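Local coordinates for protein L-talarate/Galactarate Dehydratase (Salmonella typhimurium, PDB 2PP0) that catalyses the magnesium-dependent dehydration of L-talarate and galactarate to 5-keto-4-deoxy-D-glucarate, and epimerizes L-talarate to galactarate in competition with that reaction, at residues I67-G72 / W140-K145; E74-S79 / F378-Q383; E95-L100 / C392-R397. All coordinates share one frame; numbering follows the deposited sequence.

Contact 1: I67-G72 / W140-K145; sequences IRSRDG and WDMKAK
Met-142 reaches from helix 127-146 to the end of strand 57-69 and puts its methyl group against Ile-67, Arg-68 and Ser-69. The short axes of strand 67-69 and helix 140-145 stay 9.9 Å apart at an angle of 41°, so a long side chain has to span the gap. Just before the methionine, Asp-141 has its carboxylate turned from the strand end: OD1 accepts from the backbone N of Leu-376, while OD2 belongs to the salt bridge one turn on. Met-142 is next and carries the contact. Its chain runs extended through CG and SD, then bends at the last torsion (chi3 -77°), which lays CE along the strand backbone. There CE is 3.6 Å from the carbonyl O of Ile-67 and 4.0 Å from the amide N of Ser-69. It also meets two side chains, lying 4.1 Å from Ile-67 CG2 and 4.1 Å from Ser-69 CB; the Ile-67 and Met-142 side chains cross at about a right angle. The hydroxyl of Ser-69 is engaged with Asp-26 OD2 and Phe-73 N, at the turn that follows the strand. Lys-143 points to the subunit interface, where NZ bonds to the carbonyls of Leu-154 and Lys-153 of the second subunit as well as to Asn-106 O of its own chain. Last, Lys-145 stretches its extended chain back along the helix, and NZ sits 2.8 Å from Asp-141 OD2, on the syn side of that carboxylate. Across the two segments the chemistry is therefore plain van der Waals packing: the thioether of Met-142 bridges helix and sheet in the N-terminal capping domain, beside the packing of Ile-67 on Ile-135, Ala-138 and Leu-139, while the polar groups nearby are satisfied by other partners.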
loop_
_atom_site.group_PDB
_atom_site.type_symbol
_atom_site.label_atom_id
_atom_site.label_comp_id
_atom_site.label_asym_id
_atom_site.label_seq_id
_atom_site.Cartn_x
_atom_site.Cartn_y
_atom_site.Cartn_z
ATOM N N ILE B 67 18.274 0.253 -14.032
ATOM C CA ILE B 67 17.725 -1.017 -14.492
ATOM C C ILE B 67 17.010 -0.832 -15.831
ATOM O O ILE B 67 16.276 0.139 -16.017
ATOM C CB ILE B 67 16.698 -1.576 -13.462
ATOM C CG1 ILE B 67 17.344 -1.681 -12.075
ATOM C CG2 ILE B 67 16.188 -2.944 -13.908
ATOM C CD1 ILE B 67 16.370 -2.134 -10.975
ATOM N N ARG B 68 17.240 -1.753 -16.760
ATOM C CA ARG B 68 16.599 -1.701 -18.071
ATOM C C ARG B 68 15.915 -3.027 -18.346
ATOM O O ARG B 68 16.476 -4.091 -18.084
ATOM C CB ARG B 68 17.628 -1.374 -19.164
ATOM C CG ARG B 68 17.959 0.106 -19.205
ATOM C CD ARG B 68 19.118 0.451 -20.128
ATOM N NE ARG B 68 19.405 1.881 -20.052
ATOM C CZ ARG B 68 18.627 2.834 -20.566
ATOM N NH1 ARG B 68 17.511 2.515 -21.215
ATOM N NH2 ARG B 68 18.948 4.112 -20.406
ATOM N N SER B 69 14.692 -2.962 -18.861
ATOM C CA SER B 69 13.921 -4.169 -19.142
ATOM C C SER B 69 13.928 -4.564 -20.619
ATOM O O SER B 69 14.242 -3.762 -21.500
ATOM C CB SER B 69 12.471 -3.977 -18.693
ATOM O OG SER B 69 11.829 -3.015 -19.514
ATOM N N ARG B 70 13.566 -5.816 -20.871
ATOM C CA ARG B 70 13.500 -6.352 -22.215
ATOM C C ARG B 70 12.598 -5.491 -23.102
ATOM O O ARG B 70 12.946 -5.186 -24.240
ATOM C CB ARG B 70 12.946 -7.776 -22.164
ATOM C CG ARG B 70 12.739 -8.428 -23.521
ATOM C CD ARG B 70 11.814 -9.615 -23.371
ATOM N NE ARG B 70 10.482 -9.187 -22.949
ATOM C CZ ARG B 70 9.533 -10.008 -22.513
ATOM N NH1 ARG B 70 9.767 -11.310 -22.440
ATOM N NH2 ARG B 70 8.351 -9.529 -22.151
ATOM N N ASP B 71 11.446 -5.086 -22.574
ATOM C CA ASP B 71 10.503 -4.296 -23.357
ATOM C C ASP B 71 10.794 -2.806 -23.468
ATOM O O ASP B 71 9.906 -2.018 -23.796
ATOM C CB ASP B 71 9.076 -4.528 -22.848
ATOM C CG ASP B 71 8.660 -5.987 -22.953
ATOM O OD1 ASP B 71 9.228 -6.701 -23.809
ATOM O OD2 ASP B 71 7.768 -6.426 -22.193
ATOM N N GLY B 72 12.035 -2.422 -23.186
ATOM C CA GLY B 72 12.434 -1.032 -23.333
ATOM C C GLY B 72 12.223 -0.034 -22.215
ATOM O O GLY B 72 12.400 1.171 -22.424
ATOM N N TRP B 140 10.386 1.251 -8.699
ATOM C CA TRP B 140 9.196 2.095 -8.580
ATOM C C TRP B 140 9.219 3.191 -9.656
ATOM O O TRP B 140 8.171 3.565 -10.204
ATOM C CB TRP B 140 9.112 2.737 -7.195
ATOM C CG TRP B 140 8.469 1.854 -6.171
ATOM C CD1 TRP B 140 9.095 1.102 -5.210
ATOM C CD2 TRP B 140 7.066 1.615 -6.017
ATOM N NE1 TRP B 140 8.160 0.411 -4.466
ATOM C CE2 TRP B 140 6.908 0.709 -4.941
ATOM C CE3 TRP B 140 5.923 2.080 -6.686
ATOM C CZ2 TRP B 140 5.652 0.259 -4.521
ATOM C CZ3 TRP B 140 4.670 1.632 -6.266
ATOM C CH2 TRP B 140 4.547 0.730 -5.194
ATOM N N ASP B 141 10.415 3.703 -9.943
ATOM C CA ASP B 141 10.613 4.732 -10.967
ATOM C C ASP B 141 10.160 4.150 -12.306
ATOM O O ASP B 141 9.442 4.799 -13.069
ATOM C CB ASP B 141 12.101 5.123 -11.029
ATOM C CG ASP B 141 12.411 6.142 -12.122
ATOM O OD1 ASP B 141 11.885 7.280 -12.077
ATOM O OD2 ASP B 141 13.199 5.798 -13.030
ATOM N N MET B 142 10.568 2.910 -12.568
ATOM C CA MET B 142 10.217 2.217 -13.803
ATOM C C MET B 142 8.713 1.983 -13.916
ATOM O O MET B 142 8.113 2.257 -14.962
ATOM C CB MET B 142 10.950 0.867 -13.896
ATOM C CG MET B 142 10.603 0.049 -15.149
ATOM S SD MET B 142 11.332 -1.613 -15.251
ATOM C CE MET B 142 12.978 -1.145 -15.726
ATOM N N LYS B 143 8.097 1.483 -12.848
ATOM C CA LYS B 143 6.661 1.218 -12.888
ATOM C C LYS B 143 5.843 2.475 -13.158
ATOM O O LYS B 143 4.857 2.430 -13.899
ATOM C CB LYS B 143 6.181 0.553 -11.590
ATOM C CG LYS B 143 4.688 0.267 -11.609
ATOM C CD LYS B 143 4.230 -0.602 -10.453
ATOM C CE LYS B 143 4.678 -2.041 -10.620
ATOM N NZ LYS B 143 4.039 -2.909 -9.588
ATOM N N ALA B 144 6.246 3.595 -12.563
ATOM C CA ALA B 144 5.545 4.858 -12.762
ATOM C C ALA B 144 5.674 5.278 -14.224
ATOM O O ALA B 144 4.687 5.658 -14.861
ATOM C CB ALA B 144 6.128 5.944 -11.855
ATOM N N LYS B 145 6.896 5.206 -14.748
ATOM C CA LYS B 145 7.151 5.561 -16.139
ATOM C C LYS B 145 6.348 4.661 -17.071
ATOM O O LYS B 145 5.862 5.107 -18.106
ATOM C CB LYS B 145 8.647 5.441 -16.453
ATOM C CG LYS B 145 9.488 6.515 -15.794
ATOM C CD LYS B 145 10.981 6.281 -15.994
ATOM C CE LYS B 145 11.795 7.446 -15.435
ATOM N NZ LYS B 145 13.265 7.149 -15.429
#

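Contact 2: E74-S79 / F378-Q383; sequences EGVGFS and FTLSEQ
Val-76 holds CG2 anti to its backbone N and CG1 between N and the carbonyl carbon (chi1 65°), which spreads both methyls before the chain at 378-380; Leu-380, with CG anti to its carbonyl carbon (chi1 -66°), brings its isobutyl group against CG2. CG2 of Val-76 then lies 4.1 Å from CD1 of Leu-380, and equally close to CG, the two side chains meeting at a slant. The other methyl, CG1, rests 4.0 Å from the carbonyl O of Phe-378, so Val-76 touches side chain on one branch and backbone on the other. The ring of Phe-378 turns to Phe-357 instead. Leu-380 also lies on Ile-64 and Glu-66 of the adjacent strand 57-69. Just beyond, Ser-381 takes the N-cap position of helix 382-386, its OG bonded to Ala-384 N, and Thr-379 N is held by Glu-359 OE1; these bonds fix the segment that presents Leu-380. Purely van der Waals, an apolar patch thus joins the edge strand of the capping domain, within this chain, to residues 378-380, while the hydrogen bonds of Thr-379 and Ser-381 go to residues 355-359 and the helix N-terminus, not to the strand.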
loop_
_atom_site.group_PDB
_atom_site.type_symbol
_atom_site.label_atom_id
_atom_site.label_comp_id
_atom_site.label_asym_id
_atom_site.label_seq_id
_atom_site.Cartn_x
_atom_site.Cartn_y
_atom_site.Cartn_z
ATOM N N GLU B 74 13.016 1.779 -18.488
ATOM C CA GLU B 74 14.211 2.147 -17.759
ATOM C C GLU B 74 13.845 2.724 -16.393
ATOM O O GLU B 74 12.825 3.392 -16.242
ATOM C CB GLU B 74 14.996 3.147 -18.618
ATOM C CG GLU B 74 15.892 4.121 -17.896
ATOM C CD GLU B 74 15.129 5.274 -17.278
ATOM O OE1 GLU B 74 14.246 5.856 -17.950
ATOM O OE2 GLU B 74 15.424 5.609 -16.115
ATOM N N GLY B 75 14.673 2.439 -15.394
ATOM C CA GLY B 75 14.415 2.953 -14.062
ATOM C C GLY B 75 15.704 3.345 -13.369
ATOM O O GLY B 75 16.743 2.726 -13.595
ATOM N N VAL B 76 15.646 4.379 -12.539
ATOM C CA VAL B 76 16.822 4.826 -11.812
ATOM C C VAL B 76 16.447 5.141 -10.365
ATOM O O VAL B 76 15.360 5.652 -10.090
ATOM C CB VAL B 76 17.439 6.084 -12.473
ATOM C CG1 VAL B 76 16.469 7.249 -12.384
ATOM C CG2 VAL B 76 18.763 6.427 -11.810
ATOM N N GLY B 77 17.353 4.829 -9.444
ATOM C CA GLY B 77 17.113 5.081 -8.034
ATOM C C GLY B 77 18.439 5.170 -7.303
ATOM O O GLY B 77 19.480 4.838 -7.868
ATOM N N PHE B 78 18.421 5.616 -6.051
ATOM C CA PHE B 78 19.672 5.730 -5.313
ATOM C C PHE B 78 19.494 5.711 -3.805
ATOM O O PHE B 78 18.390 5.892 -3.289
ATOM C CB PHE B 78 20.385 7.031 -5.703
ATOM C CG PHE B 78 19.698 8.276 -5.197
ATOM C CD1 PHE B 78 19.959 8.762 -3.917
ATOM C CD2 PHE B 78 18.763 8.944 -5.989
ATOM C CE1 PHE B 78 19.298 9.895 -3.430
ATOM C CE2 PHE B 78 18.095 10.075 -5.514
ATOM C CZ PHE B 78 18.361 10.553 -4.233
ATOM N N SER B 79 20.603 5.475 -3.111
ATOM C CA SER B 79 20.641 5.498 -1.655
ATOM C C SER B 79 21.897 6.311 -1.357
ATOM O O SER B 79 22.602 6.732 -2.282
ATOM C CB SER B 79 20.727 4.084 -1.053
ATOM O OG SER B 79 21.922 3.416 -1.402
ATOM N N PHE B 378 13.682 12.639 -12.744
ATOM C CA PHE B 378 15.066 13.097 -12.790
ATOM C C PHE B 378 15.917 12.185 -13.654
ATOM O O PHE B 378 15.682 10.980 -13.706
ATOM C CB PHE B 378 15.666 13.125 -11.373
ATOM C CG PHE B 378 15.098 14.203 -10.480
ATOM C CD1 PHE B 378 15.465 15.536 -10.649
ATOM C CD2 PHE B 378 14.216 13.881 -9.452
ATOM C CE1 PHE B 378 14.966 16.530 -9.810
ATOM C CE2 PHE B 378 13.709 14.868 -8.603
ATOM C CZ PHE B 378 14.086 16.195 -8.782
ATOM N N THR B 379 16.897 12.764 -14.342
ATOM C CA THR B 379 17.819 11.983 -15.161
ATOM C C THR B 379 19.221 12.303 -14.649
ATOM O O THR B 379 19.496 13.432 -14.249
ATOM C CB THR B 379 17.733 12.341 -16.663
ATOM O OG1 THR B 379 18.074 13.719 -16.849
ATOM C CG2 THR B 379 16.329 12.082 -17.192
ATOM N N LEU B 380 20.096 11.306 -14.641
ATOM C CA LEU B 380 21.463 11.492 -14.163
ATOM C C LEU B 380 22.254 12.449 -15.047
ATOM O O LEU B 380 22.301 12.290 -16.268
ATOM C CB LEU B 380 22.178 10.145 -14.093
ATOM C CG LEU B 380 21.617 9.158 -13.065
ATOM C CD1 LEU B 380 22.301 7.807 -13.218
ATOM C CD2 LEU B 380 21.817 9.716 -11.658
ATOM N N SER B 381 22.872 13.440 -14.416
ATOM C CA SER B 381 23.664 14.446 -15.113
ATOM C C SER B 381 25.056 13.924 -15.433
ATOM O O SER B 381 25.453 12.855 -14.966
ATOM C CB SER B 381 23.823 15.673 -14.234
ATOM O OG SER B 381 24.713 15.371 -13.172
ATOM N N GLU B 382 25.802 14.698 -16.218
ATOM C CA GLU B 382 27.160 14.324 -16.584
ATOM C C GLU B 382 28.032 14.409 -15.337
ATOM O O GLU B 382 28.950 13.612 -15.160
ATOM C CB GLU B 382 27.695 15.261 -17.676
ATOM C CG GLU B 382 29.149 15.029 -18.071
ATOM C CD GLU B 382 29.446 13.582 -18.424
ATOM O OE1 GLU B 382 28.603 12.936 -19.080
ATOM O OE2 GLU B 382 30.538 13.093 -18.056
ATOM N N GLN B 383 27.726 15.370 -14.471
ATOM C CA GLN B 383 28.472 15.562 -13.233
ATOM C C GLN B 383 28.402 14.330 -12.322
ATOM O O GLN B 383 29.359 14.027 -11.605
ATOM C CB GLN B 383 27.941 16.779 -12.477
ATOM C CG GLN B 383 28.771 17.139 -11.257
ATOM C CD GLN B 383 30.205 17.475 -11.622
ATOM O OE1 GLN B 383 30.458 18.425 -12.359
ATOM N NE2 GLN B 383 31.151 16.690 -11.111
#

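Contact 3: E95-L100 / C392-R397; sequences EIADNL and CEFGKR
Where strand 392-395 passes the 3-10 segment 98-100 that follows helix 86-96, the backbones come close, with the CA atoms of Asp-98 and Phe-394 6.1 Å apart. With CG beside the backbone N and anti to the carbonyl carbon (chi1 -53°), the ring of Phe-394 is laid against this corner, one face covered by Ala-97 and the amide N of Asp-98. The methyl of Ala-97 makes a CH-pi contact: CB is 4.0 Å from the centroid of the Phe-394 ring, 27° off the normal, and shifted toward the CE2 side, where the CB-CE2 separation is 3.6 Å. On the other half of the ring, Asp-98 OD1 stands 4.0 Å from Phe-394 CE1, with the carboxylate plane inclined 41° to the ring. The corner itself is tied by Ile-96 O, which accepts from both Asn-99 N and Asn-99 ND2; the side-chain bond is the shorter, 2.7 Å from Asn-99 ND2 to Ile-96 O. Beyond the end of the strand, Arg-397 NH2 reaches back to Glu-393 OE1 at 3.1 Å, an oxygen that Trp-30 NE1 also binds. Strand 388-395 lies beside strand 28-40, pairing Phe-394 with Val-31 and Cys-392 with Leu-33, adding this C-terminal strand to the capping domain's antiparallel sheet. Ala-97 rests on Leu-33 as well, so the corner covers both strands, while Leu-100 turns inward onto Val-31 and Ile-111, and Asn-99 packs against helix 108-118.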
loop_
_atom_site.group_PDB
_atom_site.type_symbol
_atom_site.label_atom_id
_atom_site.label_comp_id
_atom_site.label_asym_id
_atom_site.label_seq_id
_atom_site.Cartn_x
_atom_site.Cartn_y
_atom_site.Cartn_z
ATOM N N GLU B 95 27.060 -7.411 -4.898
ATOM C CA GLU B 95 27.065 -8.855 -4.675
ATOM C C GLU B 95 25.703 -9.544 -4.835
ATOM O O GLU B 95 25.641 -10.768 -4.963
ATOM C CB GLU B 95 27.669 -9.169 -3.284
ATOM C CG GLU B 95 27.917 -10.665 -3.024
ATOM C CD GLU B 95 28.714 -10.948 -1.743
ATOM O OE1 GLU B 95 28.781 -10.076 -0.848
ATOM O OE2 GLU B 95 29.261 -12.061 -1.625
ATOM N N ILE B 96 24.620 -8.769 -4.852
ATOM C CA ILE B 96 23.276 -9.339 -4.998
ATOM C C ILE B 96 22.527 -8.926 -6.276
ATOM O O ILE B 96 21.547 -9.568 -6.647
ATOM C CB ILE B 96 22.357 -8.951 -3.806
ATOM C CG1 ILE B 96 22.188 -7.429 -3.755
ATOM C CG2 ILE B 96 22.942 -9.470 -2.489
ATOM C CD1 ILE B 96 21.199 -6.951 -2.693
ATOM N N ALA B 97 22.982 -7.861 -6.932
ATOM C CA ALA B 97 22.324 -7.340 -8.139
ATOM C C ALA B 97 22.007 -8.351 -9.243
ATOM O O ALA B 97 20.962 -8.255 -9.905
ATOM C CB ALA B 97 23.144 -6.195 -8.714
ATOM N N ASP B 98 22.902 -9.311 -9.447
ATOM C CA ASP B 98 22.716 -10.336 -10.471
ATOM C C ASP B 98 21.378 -11.065 -10.350
ATOM O O ASP B 98 20.831 -11.548 -11.342
ATOM C CB ASP B 98 23.868 -11.338 -10.407
ATOM C CG ASP B 98 24.347 -11.573 -8.987
ATOM O OD1 ASP B 98 25.006 -10.664 -8.411
ATOM O OD2 ASP B 98 24.053 -12.661 -8.444
ATOM N N ASN B 99 20.848 -11.138 -9.132
ATOM C CA ASN B 99 19.567 -11.801 -8.877
ATOM C C ASN B 99 18.388 -11.155 -9.609
ATOM O O ASN B 99 17.333 -11.762 -9.751
ATOM C CB ASN B 99 19.277 -11.798 -7.379
ATOM C CG ASN B 99 20.187 -12.731 -6.620
ATOM O OD1 ASN B 99 20.013 -13.944 -6.663
ATOM N ND2 ASN B 99 21.176 -12.170 -5.938
ATOM N N LEU B 100 18.576 -9.920 -10.056
ATOM C CA LEU B 100 17.536 -9.177 -10.758
ATOM C C LEU B 100 17.305 -9.661 -12.188
ATOM O O LEU B 100 16.209 -9.513 -12.725
ATOM C CB LEU B 100 17.898 -7.687 -10.789
ATOM C CG LEU B 100 17.883 -6.918 -9.464
ATOM C CD1 LEU B 100 18.600 -5.588 -9.633
ATOM C CD2 LEU B 100 16.443 -6.706 -9.005
ATOM N N CYS B 392 29.706 -1.076 -11.860
ATOM C CA CYS B 392 29.676 -2.454 -12.335
ATOM C C CYS B 392 28.367 -2.691 -13.079
ATOM O O CYS B 392 27.382 -1.998 -12.844
ATOM C CB CYS B 392 29.811 -3.445 -11.171
ATOM S SG CYS B 392 28.546 -3.328 -9.885
ATOM N N GLU B 393 28.363 -3.665 -13.982
ATOM C CA GLU B 393 27.168 -3.960 -14.759
ATOM C C GLU B 393 26.868 -5.446 -14.827
ATOM O O GLU B 393 27.765 -6.285 -14.704
ATOM C CB GLU B 393 27.316 -3.386 -16.171
ATOM C CG GLU B 393 27.344 -1.869 -16.192
ATOM C CD GLU B 393 27.583 -1.307 -17.576
ATOM O OE1 GLU B 393 27.150 -1.945 -18.557
ATOM O OE2 GLU B 393 28.188 -0.220 -17.681
ATOM N N PHE B 394 25.593 -5.762 -15.024
ATOM C CA PHE B 394 25.127 -7.135 -15.101
ATOM C C PHE B 394 24.172 -7.250 -16.284
ATOM O O PHE B 394 23.425 -6.319 -16.575
ATOM C CB PHE B 394 24.390 -7.500 -13.807
ATOM C CG PHE B 394 25.188 -7.225 -12.560
ATOM C CD1 PHE B 394 25.967 -8.223 -11.980
ATOM C CD2 PHE B 394 25.195 -5.955 -11.991
ATOM C CE1 PHE B 394 26.745 -7.957 -10.850
ATOM C CE2 PHE B 394 25.967 -5.678 -10.865
ATOM C CZ PHE B 394 26.744 -6.683 -10.294
ATOM N N GLY B 395 24.201 -8.389 -16.963
ATOM C CA GLY B 395 23.320 -8.589 -18.096
ATOM C C GLY B 395 23.793 -7.894 -19.353
ATOM O O GLY B 395 24.989 -7.667 -19.542
ATOM N N LYS B 396 22.845 -7.539 -20.215
ATOM C CA LYS B 396 23.166 -6.886 -21.478
ATOM C C LYS B 396 22.091 -5.870 -21.833
ATOM O O LYS B 396 20.904 -6.196 -21.849
ATOM C CB LYS B 396 23.269 -7.940 -22.582
ATOM C CG LYS B 396 23.681 -7.403 -23.944
ATOM C CD LYS B 396 23.723 -8.516 -24.984
ATOM C CE LYS B 396 24.337 -8.035 -26.292
ATOM N NZ LYS B 396 23.612 -6.860 -26.852
ATOM N N ARG B 397 22.505 -4.637 -22.109
ATOM C CA ARG B 397 21.556 -3.592 -22.471
ATOM C C ARG B 397 20.665 -4.102 -23.597
ATOM O O ARG B 397 21.153 -4.697 -24.558
ATOM C CB ARG B 397 22.283 -2.334 -22.948
ATOM C CG ARG B 397 23.179 -1.666 -21.924
ATOM C CD ARG B 397 23.704 -0.346 -22.474
ATOM N NE ARG B 397 24.681 0.291 -21.596
ATOM C CZ ARG B 397 25.868 -0.229 -21.291
ATOM N NH1 ARG B 397 26.232 -1.404 -21.792
ATOM N NH2 ARG B 397 26.698 0.429 -20.491
#

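Overall arrangement
All three contacts gather on the four-stranded antiparallel sheet of the capping domain, ordered 74-81, 57-69, 28-40, 388-395. Contacts 1 and 2 have centres 13 Å apart and are joined directly: Lys-145 NZ lies 2.7 Å from Glu-74 OE2, and Asp-141 OD2 probably accepts from Val-76 N at 2.9 Å, so helix 127-146 bonds to the edge strand too. Contact 3 lies at the other outermost strand, its centre 15 Å from contact 1 and 17 Å from contact 2, touching neither. None lies at an annotated site, but strand 74-81 of contact 2 leads straight into the substrate-binding residues Lys-82 and Arg-83.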